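Local structure of bradavidin 2 (Bradyrhizobium japonicum, 4GGT) at residues F45-I50 with A70-F75; S22-W27 with G36-H41. The protein probably binds biotin, as a small secreted protein of the avidin family built on a closed antiparallel beta barrel. One frame throughout, in Å; residues are numbered along the deposited sequence.

Contact 1: F45-I50 with A70-F75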
# COMPACT_ATOMS: atom_id res chain seq x y z
N PHE A 45 2.15 -15.74 -3.09
CA PHE A 45 1.67 -14.68 -4.00
C PHE A 45 2.68 -14.44 -5.11
O PHE A 45 3.83 -14.11 -4.83
CB PHE A 45 1.44 -13.41 -3.19
CG PHE A 45 0.97 -12.22 -4.02
CD1 PHE A 45 -0.08 -12.36 -4.93
CD2 PHE A 45 1.58 -10.99 -3.87
CE1 PHE A 45 -0.51 -11.25 -5.69
CE2 PHE A 45 1.15 -9.87 -4.61
CZ PHE A 45 0.11 -10.01 -5.50
N ALA A 46 2.29 -14.61 -6.38
CA ALA A 46 3.26 -14.61 -7.47
C ALA A 46 4.04 -13.30 -7.67
O ALA A 46 5.05 -13.27 -8.38
CB ALA A 46 2.59 -15.10 -8.79
N CYS A 47 3.58 -12.22 -7.01
CA CYS A 47 4.22 -10.91 -7.15
C CYS A 47 4.87 -10.48 -5.86
O CYS A 47 5.33 -9.34 -5.74
CB CYS A 47 3.21 -9.83 -7.58
SG CYS A 47 2.72 -10.00 -9.29
N GLN A 48 4.94 -11.39 -4.89
CA GLN A 48 5.66 -11.06 -3.67
C GLN A 48 7.12 -10.81 -3.98
O GLN A 48 7.69 -11.40 -4.90
CB GLN A 48 5.50 -12.18 -2.64
CG GLN A 48 6.26 -13.47 -2.95
CD GLN A 48 7.64 -13.55 -2.30
OE1 GLN A 48 8.60 -14.09 -2.88
NE2 GLN A 48 7.75 -13.02 -1.09
N GLY A 49 7.74 -9.91 -3.23
CA GLY A 49 9.15 -9.65 -3.37
C GLY A 49 9.49 -8.74 -4.52
O GLY A 49 10.66 -8.46 -4.76
N ILE A 50 8.50 -8.29 -5.28
CA ILE A 50 8.86 -7.37 -6.32
C ILE A 50 8.31 -5.98 -5.95
O ILE A 50 7.16 -5.87 -5.48
CB ILE A 50 8.54 -7.86 -7.78
CG1 ILE A 50 7.34 -7.23 -8.36
CG2 ILE A 50 8.71 -9.37 -7.99
CD1 ILE A 50 7.76 -6.21 -9.30
N ALA A 70 1.59 -5.81 -11.21
CA ALA A 70 1.30 -5.86 -12.65
C ALA A 70 1.26 -7.28 -13.18
O ALA A 70 0.35 -7.62 -13.97
CB ALA A 70 2.29 -5.02 -13.43
N GLN A 71 2.20 -8.11 -12.74
CA GLN A 71 2.32 -9.47 -13.29
C GLN A 71 1.21 -10.40 -12.79
O GLN A 71 1.01 -11.49 -13.33
CB GLN A 71 3.72 -10.05 -13.00
CG GLN A 71 4.86 -9.40 -13.83
CD GLN A 71 5.08 -7.92 -13.53
OE1 GLN A 71 5.13 -7.08 -14.44
NE2 GLN A 71 5.17 -7.58 -12.24
N CYS A 72 0.47 -9.95 -11.78
CA CYS A 72 -0.59 -10.70 -11.12
C CYS A 72 -2.01 -10.20 -11.41
O CYS A 72 -2.98 -10.69 -10.83
CB CYS A 72 -0.34 -10.69 -9.60
SG CYS A 72 1.25 -11.50 -9.20
N ASN A 73 -2.17 -9.22 -12.31
CA ASN A 73 -3.52 -8.72 -12.63
C ASN A 73 -4.32 -8.38 -11.37
O ASN A 73 -5.46 -8.81 -11.16
CB ASN A 73 -4.31 -9.69 -13.55
CG ASN A 73 -3.48 -10.18 -14.74
OD1 ASN A 73 -3.30 -11.39 -14.90
ND2 ASN A 73 -2.96 -9.28 -15.53
N SER A 74 -3.69 -7.57 -10.53
CA SER A 74 -4.37 -7.16 -9.33
C SER A 74 -3.89 -5.78 -8.93
O SER A 74 -2.77 -5.37 -9.28
CB SER A 74 -4.20 -8.18 -8.20
OG SER A 74 -2.86 -8.49 -7.96
N PHE A 75 -4.76 -5.10 -8.22
CA PHE A 75 -4.34 -3.89 -7.53
C PHE A 75 -5.07 -3.75 -6.22
O PHE A 75 -6.17 -4.28 -6.03
CB PHE A 75 -4.49 -2.64 -8.42
CG PHE A 75 -5.90 -2.34 -8.80
CD1 PHE A 75 -6.73 -1.64 -7.93
CD2 PHE A 75 -6.41 -2.76 -10.04
CE1 PHE A 75 -8.06 -1.37 -8.26
CE2 PHE A 75 -7.74 -2.45 -10.40
CZ PHE A 75 -8.55 -1.75 -9.51
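Cys72 SG is bonded to Cys47 SG at 2.1 Å and touched by Ala46 CB at 3.9 Å and, obliquely, by the Phe45 ring. This disulfide, with a torsion of 111° about the S-S bond, ties the loop between strands 33-39 and 51-59 of the avidin barrel to the short 3-10 turn ahead of strand 74-80. No hydrogen bond spans the two segments, so the covalent link and nonpolar packing carry the contact. Phe45 has CG anti to the backbone N (chi1 179°), and from there the ring reaches the sulfur in a sulfur-aromatic contact, 4.5 Å from SG to the ring centroid and 34° off the normal. Its rim atom CZ lies 4.1 Å from Ser74 OG, near the ring plane. An alanine in place of Phe45 would probably open a gap beside the disulfide and leave Phe69 without its edge-to-face mate. Ala46 and Ser74 both belong to the biotin site, so the bridge, next to Ala46 and two residues before Ser74, is likely to hold these parts in relation to each other. The Ile50 and Gln71 side chains cross at about a right angle, Ile50 CD1 4.2 Å from Gln71 NE2.

Contact 2: S22-W27 with G36-H41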
# COMPACT_ATOMS: atom_id res chain seq x y z
N SER A 22 4.54 -6.50 4.74
CA SER A 22 4.62 -5.71 3.51
C SER A 22 5.30 -4.38 3.81
O SER A 22 5.20 -3.89 4.93
CB SER A 22 3.23 -5.50 2.92
OG SER A 22 2.76 -6.74 2.39
N GLU A 23 6.05 -3.87 2.83
CA GLU A 23 6.88 -2.68 3.01
C GLU A 23 6.35 -1.54 2.17
O GLU A 23 6.04 -1.72 0.98
CB GLU A 23 8.29 -2.94 2.46
CG GLU A 23 9.19 -3.92 3.24
CD GLU A 23 10.50 -4.06 2.49
OE1 GLU A 23 10.52 -4.71 1.43
OE2 GLU A 23 11.51 -3.47 2.93
N LEU A 24 6.38 -0.34 2.74
CA LEU A 24 5.98 0.87 2.06
C LEU A 24 7.08 1.89 2.24
O LEU A 24 7.30 2.37 3.35
CB LEU A 24 4.66 1.41 2.64
CG LEU A 24 4.15 2.75 2.09
CD1 LEU A 24 3.93 2.72 0.56
CD2 LEU A 24 2.88 3.20 2.83
N LEU A 25 7.79 2.19 1.15
CA LEU A 25 8.85 3.21 1.18
C LEU A 25 8.33 4.50 0.56
O LEU A 25 7.85 4.51 -0.58
CB LEU A 25 10.07 2.71 0.38
CG LEU A 25 11.51 3.07 0.68
CD1 LEU A 25 12.29 3.05 -0.66
CD2 LEU A 25 11.74 4.34 1.53
N ILE A 26 8.36 5.60 1.31
CA ILE A 26 7.85 6.86 0.81
C ILE A 26 9.02 7.71 0.41
O ILE A 26 9.90 8.02 1.23
CB ILE A 26 7.02 7.62 1.89
CG1 ILE A 26 5.90 6.74 2.47
CG2 ILE A 26 6.46 8.91 1.31
CD1 ILE A 26 4.80 6.35 1.45
N TRP A 27 9.09 8.04 -0.88
CA TRP A 27 10.17 8.88 -1.41
C TRP A 27 9.91 10.37 -1.15
O TRP A 27 10.81 11.12 -0.73
CB TRP A 27 10.32 8.65 -2.91
CG TRP A 27 10.90 7.29 -3.20
CD1 TRP A 27 10.21 6.11 -3.40
CD2 TRP A 27 12.29 6.96 -3.28
NE1 TRP A 27 11.10 5.08 -3.61
CE2 TRP A 27 12.38 5.57 -3.54
CE3 TRP A 27 13.48 7.71 -3.17
CZ2 TRP A 27 13.61 4.92 -3.71
CZ3 TRP A 27 14.70 7.05 -3.33
CH2 TRP A 27 14.75 5.67 -3.60
N GLY A 36 5.81 6.57 -3.85
CA GLY A 36 6.26 5.51 -2.95
C GLY A 36 6.59 4.21 -3.68
O GLY A 36 6.37 4.09 -4.89
N THR A 37 7.10 3.25 -2.93
CA THR A 37 7.40 1.91 -3.47
C THR A 37 6.85 0.90 -2.48
O THR A 37 7.08 1.03 -1.30
CB THR A 37 8.94 1.73 -3.62
OG1 THR A 37 9.43 2.68 -4.57
CG2 THR A 37 9.28 0.33 -4.08
N PHE A 38 6.16 -0.13 -2.96
CA PHE A 38 5.51 -1.03 -2.05
C PHE A 38 5.97 -2.42 -2.43
O PHE A 38 6.01 -2.75 -3.63
CB PHE A 38 4.00 -0.96 -2.26
CG PHE A 38 3.21 -1.82 -1.33
CD1 PHE A 38 2.73 -1.31 -0.11
CD2 PHE A 38 2.97 -3.16 -1.64
CE1 PHE A 38 1.99 -2.13 0.75
CE2 PHE A 38 2.25 -3.98 -0.80
CZ PHE A 38 1.75 -3.47 0.41
N THR A 39 6.30 -3.22 -1.44
CA THR A 39 6.55 -4.63 -1.75
C THR A 39 5.88 -5.59 -0.79
O THR A 39 5.92 -5.41 0.40
CB THR A 39 8.02 -4.95 -2.26
OG1 THR A 39 8.50 -6.28 -1.90
CG2 THR A 39 9.01 -3.83 -2.04
N ASN A 40 5.14 -6.53 -1.37
CA ASN A 40 4.40 -7.53 -0.64
C ASN A 40 5.38 -8.66 -0.35
O ASN A 40 6.31 -8.88 -1.13
CB ASN A 40 3.24 -8.03 -1.53
CG ASN A 40 2.49 -9.20 -0.94
OD1 ASN A 40 1.41 -9.04 -0.35
ND2 ASN A 40 3.05 -10.39 -1.07
N HIS A 41 5.21 -9.33 0.78
CA HIS A 41 6.10 -10.42 1.14
C HIS A 41 5.36 -11.68 1.53
O HIS A 41 5.84 -12.47 2.36
CB HIS A 41 7.09 -9.98 2.22
CG HIS A 41 8.21 -9.15 1.69
ND1 HIS A 41 8.28 -7.78 1.88
CD2 HIS A 41 9.30 -9.48 0.96
CE1 HIS A 41 9.37 -7.32 1.29
NE2 HIS A 41 10.00 -8.33 0.72
O HOH W 1 3.41 -9.20 2.97
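Glu23 and Thr39 form one of two hydrogen-bonded pairs that join strands 23-27 and 36-39, with Glu23 N to Thr39 O and Thr39 N to Glu23 O both 2.9 Å. Leu25 and Thr37 form the other, with Leu25 N to Thr37 O and Thr37 N to Leu25 O both 2.8 Å. The N-to-C directions of the short strand segments differ by 170°, close to exactly antiparallel, and their axes approach to 4.6 Å. Between these pairs lies the non-hydrogen-bonded pair of Leu24 and Phe38, where Phe38 CA supplies a CA-H...O contact to Glu23 O at 3.2 Å.

Among side-chain polar contacts, Trp27 NE1 donates to Thr37 OG1 at 3.1 Å, near the indole plane; the N-H...O angle of 149° marks it as somewhat bent. A water 2.6 Å from Ser22 OG accepts from His41 N, bridging the segments where strand 23-27 starts and strand 36-39 finishes.

Other contacts surround the Phe38 ring, on the Leu24 side of the sheet. With CG anti to the backbone N (chi1 -178°), the ring has the carbonyl oxygen of Glu23 over one face, Leu24 CD1 at its edge, and Ser22 CB 3.6 Å from CZ. Val67, Phe69 and Trp78 also touch it.

The antiparallel pairing makes this a beta hairpin of the avidin barrel; its Ser22-Asn40 end probably borders the pocket, since Asn40 and Asn18, whose OD1 bonds Ser22 N, bind biotin.

Both segments of contact 2 precede those of contact 1 in the sequence, with about 13 Å between the contact centres. Both reach the one closed antiparallel sheet of eight strands: contact 2, centred about 7 Å from the centre of the chain, joins neighbouring strands 23-28 and 33-39, while contact 1, centred about 13 Å from it, touches the sheet at the start of strand 74-80. The loop after strand 33-39 connects them directly: Gly49 N is 2.7 Å from Asn40 O, a probable hydrogen bond, and Phe45 and Gln48 pack on Asn40. Hairpin and disulfide-tethered loop meet at Asn40, which is consistent with Asn40, Ala46 and Ser74 lining neighbouring parts of the biotin site.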